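Local atomic coordinates of PrgB (Enterococcus faecalis, PDB entry 6EVU), a protein that promotes cell aggregation, biofilm formation and conjugation by binding and compacting DNA, the part present here being its adhesin domain. Residues Ser120-Val132 with Thr174-Asp188. Sequence-based numbering, arbitrary orientation.
Sequences SYLGRKITKAEFV and TIKFFDASGKEVLPD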
loop_
_atom_site.group_PDB
_atom_site.type_symbol
_atom_site.label_atom_id
_atom_site.label_comp_id
_atom_site.label_asym_id
_atom_site.label_seq_id
_atom_site.Cartn_x
_atom_site.Cartn_y
_atom_site.Cartn_z
ATOM N N SER A 120 -2.614 19.918 -2.580
ATOM C CA SER A 120 -3.023 20.776 -3.690
ATOM C C SER A 120 -3.106 19.998 -4.985
ATOM O O SER A 120 -2.517 18.930 -5.141
ATOM C CB SER A 120 -2.081 21.959 -3.914
ATOM O OG SER A 120 -0.726 21.550 -4.083
ATOM N N TYR A 121 -3.805 20.598 -5.936
ATOM C CA TYR A 121 -3.840 20.051 -7.290
ATOM C C TYR A 121 -3.959 21.254 -8.192
ATOM O O TYR A 121 -4.975 21.954 -8.138
ATOM C CB TYR A 121 -4.989 19.090 -7.516
ATOM C CG TYR A 121 -5.168 18.748 -8.974
ATOM C CD1 TYR A 121 -4.246 17.936 -9.633
ATOM C CD2 TYR A 121 -6.244 19.248 -9.699
ATOM C CE1 TYR A 121 -4.423 17.588 -10.978
ATOM C CE2 TYR A 121 -6.409 18.945 -11.057
ATOM C CZ TYR A 121 -5.482 18.140 -11.687
ATOM O OH TYR A 121 -5.635 17.824 -13.004
ATOM N N LEU A 122 -2.915 21.497 -8.979
ATOM C CA LEU A 122 -2.827 22.677 -9.810
ATOM C C LEU A 122 -3.186 23.938 -9.014
ATOM O O LEU A 122 -4.012 24.749 -9.429
ATOM C CB LEU A 122 -3.722 22.545 -11.041
ATOM C CG LEU A 122 -3.614 21.329 -11.963
ATOM C CD1 LEU A 122 -4.746 21.294 -12.970
ATOM C CD2 LEU A 122 -2.304 21.384 -12.681
ATOM N N GLY A 123 -2.595 24.082 -7.831
ATOM C CA GLY A 123 -2.868 25.249 -7.010
ATOM C C GLY A 123 -4.213 25.301 -6.291
ATOM O O GLY A 123 -4.449 26.269 -5.555
ATOM N N ARG A 124 -5.113 24.321 -6.485
ATOM C CA ARG A 124 -6.340 24.228 -5.685
ATOM C C ARG A 124 -6.010 23.509 -4.392
ATOM O O ARG A 124 -5.440 22.418 -4.432
ATOM C CB ARG A 124 -7.443 23.470 -6.423
ATOM C CG ARG A 124 -7.772 24.142 -7.730
ATOM C CD ARG A 124 -8.380 23.139 -8.704
ATOM N NE ARG A 124 -9.600 22.531 -8.183
ATOM C CZ ARG A 124 -10.301 21.621 -8.852
ATOM N NH1 ARG A 124 -9.883 21.245 -10.054
ATOM N NH2 ARG A 124 -11.401 21.078 -8.325
ATOM N N LYS A 125 -6.304 24.145 -3.252
ATOM C CA LYS A 125 -5.945 23.578 -1.962
ATOM C C LYS A 125 -6.852 22.423 -1.595
ATOM O O LYS A 125 -8.076 22.540 -1.669
ATOM C CB LYS A 125 -6.027 24.676 -0.895
ATOM C CG LYS A 125 -5.690 24.148 0.517
ATOM C CD LYS A 125 -5.085 25.322 1.329
ATOM C CE LYS A 125 -5.318 25.180 2.829
ATOM N NZ LYS A 125 -4.437 26.060 3.657
ATOM N N ILE A 126 -6.238 21.301 -1.195
ATOM C CA ILE A 126 -6.936 20.119 -0.705
ATOM C C ILE A 126 -6.751 20.092 0.803
ATOM O O ILE A 126 -5.631 19.922 1.302
ATOM C CB ILE A 126 -6.400 18.841 -1.354
ATOM C CG1 ILE A 126 -6.811 18.858 -2.829
ATOM C CG2 ILE A 126 -6.897 17.548 -0.564
ATOM C CD1 ILE A 126 -6.050 17.913 -3.690
ATOM N N THR A 127 -7.849 20.238 1.532
ATOM C CA THR A 127 -7.787 20.341 2.981
ATOM C C THR A 127 -8.269 19.097 3.700
ATOM O O THR A 127 -8.049 18.980 4.914
ATOM C CB THR A 127 -8.650 21.517 3.453
ATOM O OG1 THR A 127 -9.981 21.327 2.992
ATOM C CG2 THR A 127 -8.188 22.813 2.864
ATOM N N LYS A 128 -8.936 18.180 2.998
ATOM C CA LYS A 128 -9.534 17.003 3.624
ATOM C C LYS A 128 -9.430 15.862 2.613
ATOM O O LYS A 128 -9.433 16.109 1.397
ATOM C CB LYS A 128 -11.013 17.304 3.966
ATOM C CG LYS A 128 -11.937 16.110 4.288
ATOM C CD LYS A 128 -13.319 16.568 4.765
ATOM C CE LYS A 128 -14.486 15.836 4.077
ATOM N NZ LYS A 128 -15.779 16.032 4.821
ATOM N N ALA A 129 -9.369 14.628 3.114
ATOM C CA ALA A 129 -9.397 13.446 2.253
ATOM C C ALA A 129 -10.105 12.287 2.948
ATOM O O ALA A 129 -10.098 12.176 4.164
ATOM C CB ALA A 129 -7.968 13.033 1.851
ATOM N N GLU A 130 -10.757 11.449 2.146
ATOM C CA GLU A 130 -11.356 10.189 2.592
ATOM C C GLU A 130 -10.591 9.047 1.971
ATOM O O GLU A 130 -10.486 8.972 0.748
ATOM C CB GLU A 130 -12.820 10.107 2.165
ATOM C CG GLU A 130 -13.687 11.030 2.995
ATOM C CD GLU A 130 -15.130 11.115 2.509
ATOM O OE1 GLU A 130 -15.419 10.633 1.392
ATOM O OE2 GLU A 130 -15.980 11.694 3.235
ATOM N N PHE A 131 -9.999 8.189 2.818
ATOM C CA PHE A 131 -9.357 6.954 2.361
ATOM C C PHE A 131 -10.296 5.802 2.709
ATOM O O PHE A 131 -10.524 5.544 3.885
ATOM C CB PHE A 131 -8.036 6.790 3.111
ATOM C CG PHE A 131 -6.917 7.685 2.615
ATOM C CD1 PHE A 131 -7.053 9.073 2.515
ATOM C CD2 PHE A 131 -5.714 7.087 2.226
ATOM C CE1 PHE A 131 -5.978 9.859 2.017
ATOM C CE2 PHE A 131 -4.658 7.882 1.706
ATOM C CZ PHE A 131 -4.804 9.240 1.656
ATOM N N VAL A 132 -10.835 5.109 1.707
ATOM C CA VAL A 132 -11.764 4.001 1.921
ATOM C C VAL A 132 -11.052 2.698 1.654
ATOM O O VAL A 132 -10.564 2.444 0.540
ATOM C CB VAL A 132 -12.999 4.126 1.024
ATOM C CG1 VAL A 132 -13.931 2.909 1.245
ATOM C CG2 VAL A 132 -13.664 5.498 1.305
ATOM N N THR A 174 -9.630 3.339 -2.113
ATOM C CA THR A 174 -10.192 4.389 -2.977
ATOM C C THR A 174 -10.122 5.693 -2.218
ATOM O O THR A 174 -10.517 5.754 -1.049
ATOM C CB THR A 174 -11.654 4.076 -3.314
ATOM O OG1 THR A 174 -11.761 2.763 -3.896
ATOM C CG2 THR A 174 -12.212 5.164 -4.247
ATOM N N ILE A 175 -9.578 6.749 -2.856
ATOM C CA ILE A 175 -9.244 8.001 -2.170
ATOM C C ILE A 175 -10.049 9.139 -2.781
ATOM O O ILE A 175 -10.125 9.263 -4.007
ATOM C CB ILE A 175 -7.738 8.302 -2.272
ATOM C CG1 ILE A 175 -6.940 7.228 -1.520
ATOM C CG2 ILE A 175 -7.387 9.747 -1.709
ATOM C CD1 ILE A 175 -5.444 7.133 -1.904
ATOM N N LYS A 176 -10.630 9.993 -1.934
ATOM C CA LYS A 176 -11.269 11.206 -2.412
ATOM C C LYS A 176 -10.578 12.390 -1.779
ATOM O O LYS A 176 -10.358 12.396 -0.565
ATOM C CB LYS A 176 -12.753 11.252 -2.073
ATOM C CG LYS A 176 -13.599 10.267 -2.797
ATOM C CD LYS A 176 -15.048 10.547 -2.424
ATOM C CE LYS A 176 -15.958 9.456 -2.920
ATOM N NZ LYS A 176 -17.388 9.715 -2.523
ATOM N N PHE A 177 -10.230 13.381 -2.598
ATOM C CA PHE A 177 -9.626 14.619 -2.087
ATOM C C PHE A 177 -10.682 15.700 -2.116
ATOM O O PHE A 177 -11.452 15.766 -3.071
ATOM C CB PHE A 177 -8.460 15.060 -2.959
ATOM C CG PHE A 177 -7.402 14.042 -3.118
ATOM C CD1 PHE A 177 -6.597 13.668 -2.054
ATOM C CD2 PHE A 177 -7.199 13.456 -4.356
ATOM C CE1 PHE A 177 -5.586 12.749 -2.228
ATOM C CE2 PHE A 177 -6.244 12.485 -4.524
ATOM C CZ PHE A 177 -5.430 12.133 -3.478
ATOM N N PHE A 178 -10.677 16.591 -1.103
ATOM C CA PHE A 178 -11.670 17.660 -1.036
ATOM C C PHE A 178 -11.018 19.018 -0.890
ATOM O O PHE A 178 -10.046 19.187 -0.132
ATOM C CB PHE A 178 -12.642 17.425 0.124
ATOM C CG PHE A 178 -13.434 16.151 0.001
ATOM C CD1 PHE A 178 -12.960 14.970 0.547
ATOM C CD2 PHE A 178 -14.646 16.146 -0.656
ATOM C CE1 PHE A 178 -13.721 13.765 0.422
ATOM C CE2 PHE A 178 -15.383 15.000 -0.807
ATOM C CZ PHE A 178 -14.919 13.786 -0.230
ATOM N N ASP A 179 -11.572 19.988 -1.611
ATOM C CA ASP A 179 -11.128 21.371 -1.503
ATOM C C ASP A 179 -11.765 22.020 -0.269
ATOM O O ASP A 179 -12.527 21.398 0.473
ATOM C CB ASP A 179 -11.399 22.115 -2.810
ATOM C CG ASP A 179 -12.880 22.466 -3.044
ATOM O OD1 ASP A 179 -13.683 22.547 -2.098
ATOM O OD2 ASP A 179 -13.221 22.711 -4.226
ATOM N N ALA A 180 -11.349 23.256 0.010
ATOM C CA ALA A 180 -11.755 23.945 1.236
ATOM C C ALA A 180 -13.257 24.102 1.328
ATOM O O ALA A 180 -13.820 24.091 2.430
ATOM C CB ALA A 180 -11.094 25.327 1.297
ATOM N N SER A 181 -13.914 24.251 0.186
ATOM C CA SER A 181 -15.362 24.388 0.135
ATOM C C SER A 181 -16.085 23.053 0.283
ATOM O O SER A 181 -17.319 23.035 0.264
ATOM C CB SER A 181 -15.774 25.027 -1.186
ATOM O OG SER A 181 -15.807 24.002 -2.181
ATOM N N GLY A 182 -15.364 21.940 0.381
ATOM C CA GLY A 182 -15.976 20.627 0.530
ATOM C C GLY A 182 -16.259 19.883 -0.760
ATOM O O GLY A 182 -16.917 18.840 -0.725
ATOM N N LYS A 183 -15.775 20.376 -1.887
ATOM C CA LYS A 183 -16.013 19.746 -3.174
ATOM C C LYS A 183 -14.882 18.792 -3.514
ATOM O O LYS A 183 -13.702 19.137 -3.405
ATOM C CB LYS A 183 -16.121 20.815 -4.248
ATOM C CG LYS A 183 -16.246 20.267 -5.651
ATOM C CD LYS A 183 -17.470 19.304 -5.742
ATOM C CE LYS A 183 -17.792 18.908 -7.206
ATOM N NZ LYS A 183 -19.114 18.180 -7.287
ATOM N N GLU A 184 -15.237 17.606 -3.992
ATOM C CA GLU A 184 -14.212 16.659 -4.403
ATOM C C GLU A 184 -13.351 17.269 -5.517
ATOM O O GLU A 184 -13.843 17.986 -6.386
ATOM C CB GLU A 184 -14.846 15.347 -4.882
ATOM C CG GLU A 184 -13.735 14.289 -5.066
ATOM C CD GLU A 184 -14.259 12.891 -5.479
ATOM O OE1 GLU A 184 -15.474 12.738 -5.688
ATOM O OE2 GLU A 184 -13.384 12.008 -5.653
ATOM N N VAL A 185 -12.050 16.981 -5.466
ATOM C CA VAL A 185 -11.095 17.433 -6.474
ATOM C C VAL A 185 -10.781 16.219 -7.354
ATOM O O VAL A 185 -10.255 15.212 -6.859
ATOM C CB VAL A 185 -9.825 17.996 -5.817
ATOM C CG1 VAL A 185 -8.773 18.374 -6.867
ATOM C CG2 VAL A 185 -10.172 19.190 -4.930
ATOM N N LEU A 186 -11.060 16.336 -8.662
ATOM C CA LEU A 186 -10.782 15.355 -9.700
ATOM C C LEU A 186 -9.884 15.972 -10.786
ATOM O O LEU A 186 -9.843 17.209 -10.939
ATOM C CB LEU A 186 -12.092 14.834 -10.298
ATOM C CG LEU A 186 -12.833 14.050 -9.209
ATOM C CD1 LEU A 186 -14.277 13.826 -9.612
ATOM C CD2 LEU A 186 -12.100 12.726 -8.841
ATOM N N PRO A 187 -9.099 15.155 -11.512
ATOM C CA PRO A 187 -8.120 15.738 -12.432
ATOM C C PRO A 187 -8.738 16.322 -13.699
ATOM O O PRO A 187 -9.760 15.842 -14.209
ATOM C CB PRO A 187 -7.185 14.571 -12.760
ATOM C CG PRO A 187 -7.889 13.335 -12.369
ATOM C CD PRO A 187 -8.826 13.719 -11.245
ATOM N N ASP A 188 -8.093 17.385 -14.195
ATOM C CA ASP A 188 -8.381 17.893 -15.528
ATOM C C ASP A 188 -7.921 16.904 -16.573
ATOM O O ASP A 188 -6.975 16.143 -16.356
ATOM C CB ASP A 188 -7.646 19.209 -15.810
ATOM C CG ASP A 188 -8.139 20.351 -14.967
ATOM O OD1 ASP A 188 -9.280 20.318 -14.458
ATOM O OD2 ASP A 188 -7.357 21.314 -14.831
HETATM O O HOH W 1 -12.612 18.737 -9.656
HETATM O O HOH W 2 -10.503 19.439 -11.885
HETATM O O HOH W 3 -17.796 10.536 0.189
HETATM O O HOH W 4 -12.039 1.243 -1.611
#
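Phe131 and Ile175 lie side by side on the buried face of two antiparallel strands, 124-132 and 174-179, whose axes approach to 4.7 Å. Ile175 CG1 stands over the Phe131 ring, 4.0 Å from its centroid and 13° off the normal, a CH-pi contact. Beyond the Ala129-Phe177 pair on this face, Ile126 CG2 packs against Phe177 CB at 3.8 Å, while the CG1 branch of Ile126 reaches Val185 CG2. Tyr121 ends the tight part: with CG anti to the backbone N (chi1 169°), its ring runs past Val185 CG1, and Tyr121 OH accepts a hydrogen bond from Asp188 N at 2.8 Å; the same OH is also hydrogen-bonded to Ser191 O. At this loop end the buried Val185 meets the partly exposed Arg124, CG1 lying over the guanidinium; one water in the guanidinium plane joins NH2 to Leu186 N, and another joins NH1 to Asp188 OD1.

The face carrying Lys128, Glu130, Lys176 and Phe178 is only partly buried. The Phe178 ring has Lys128 CE over one face, 4.3 Å from its centroid, and Glu130 OE1 at its edge, the carboxylate and ring planes 73° apart. Glu130 OE1 and Lys176 NZ are 4.5 Å apart, too far for a salt bridge, and a water bridges them.

Phe178 O accepts Thr127 N at 2.9 Å and, weakly, Lys128 N. Two residues are thus set against one, which defines a classic beta bulge within the antiparallel sheet of this GbpC-family adhesin domain.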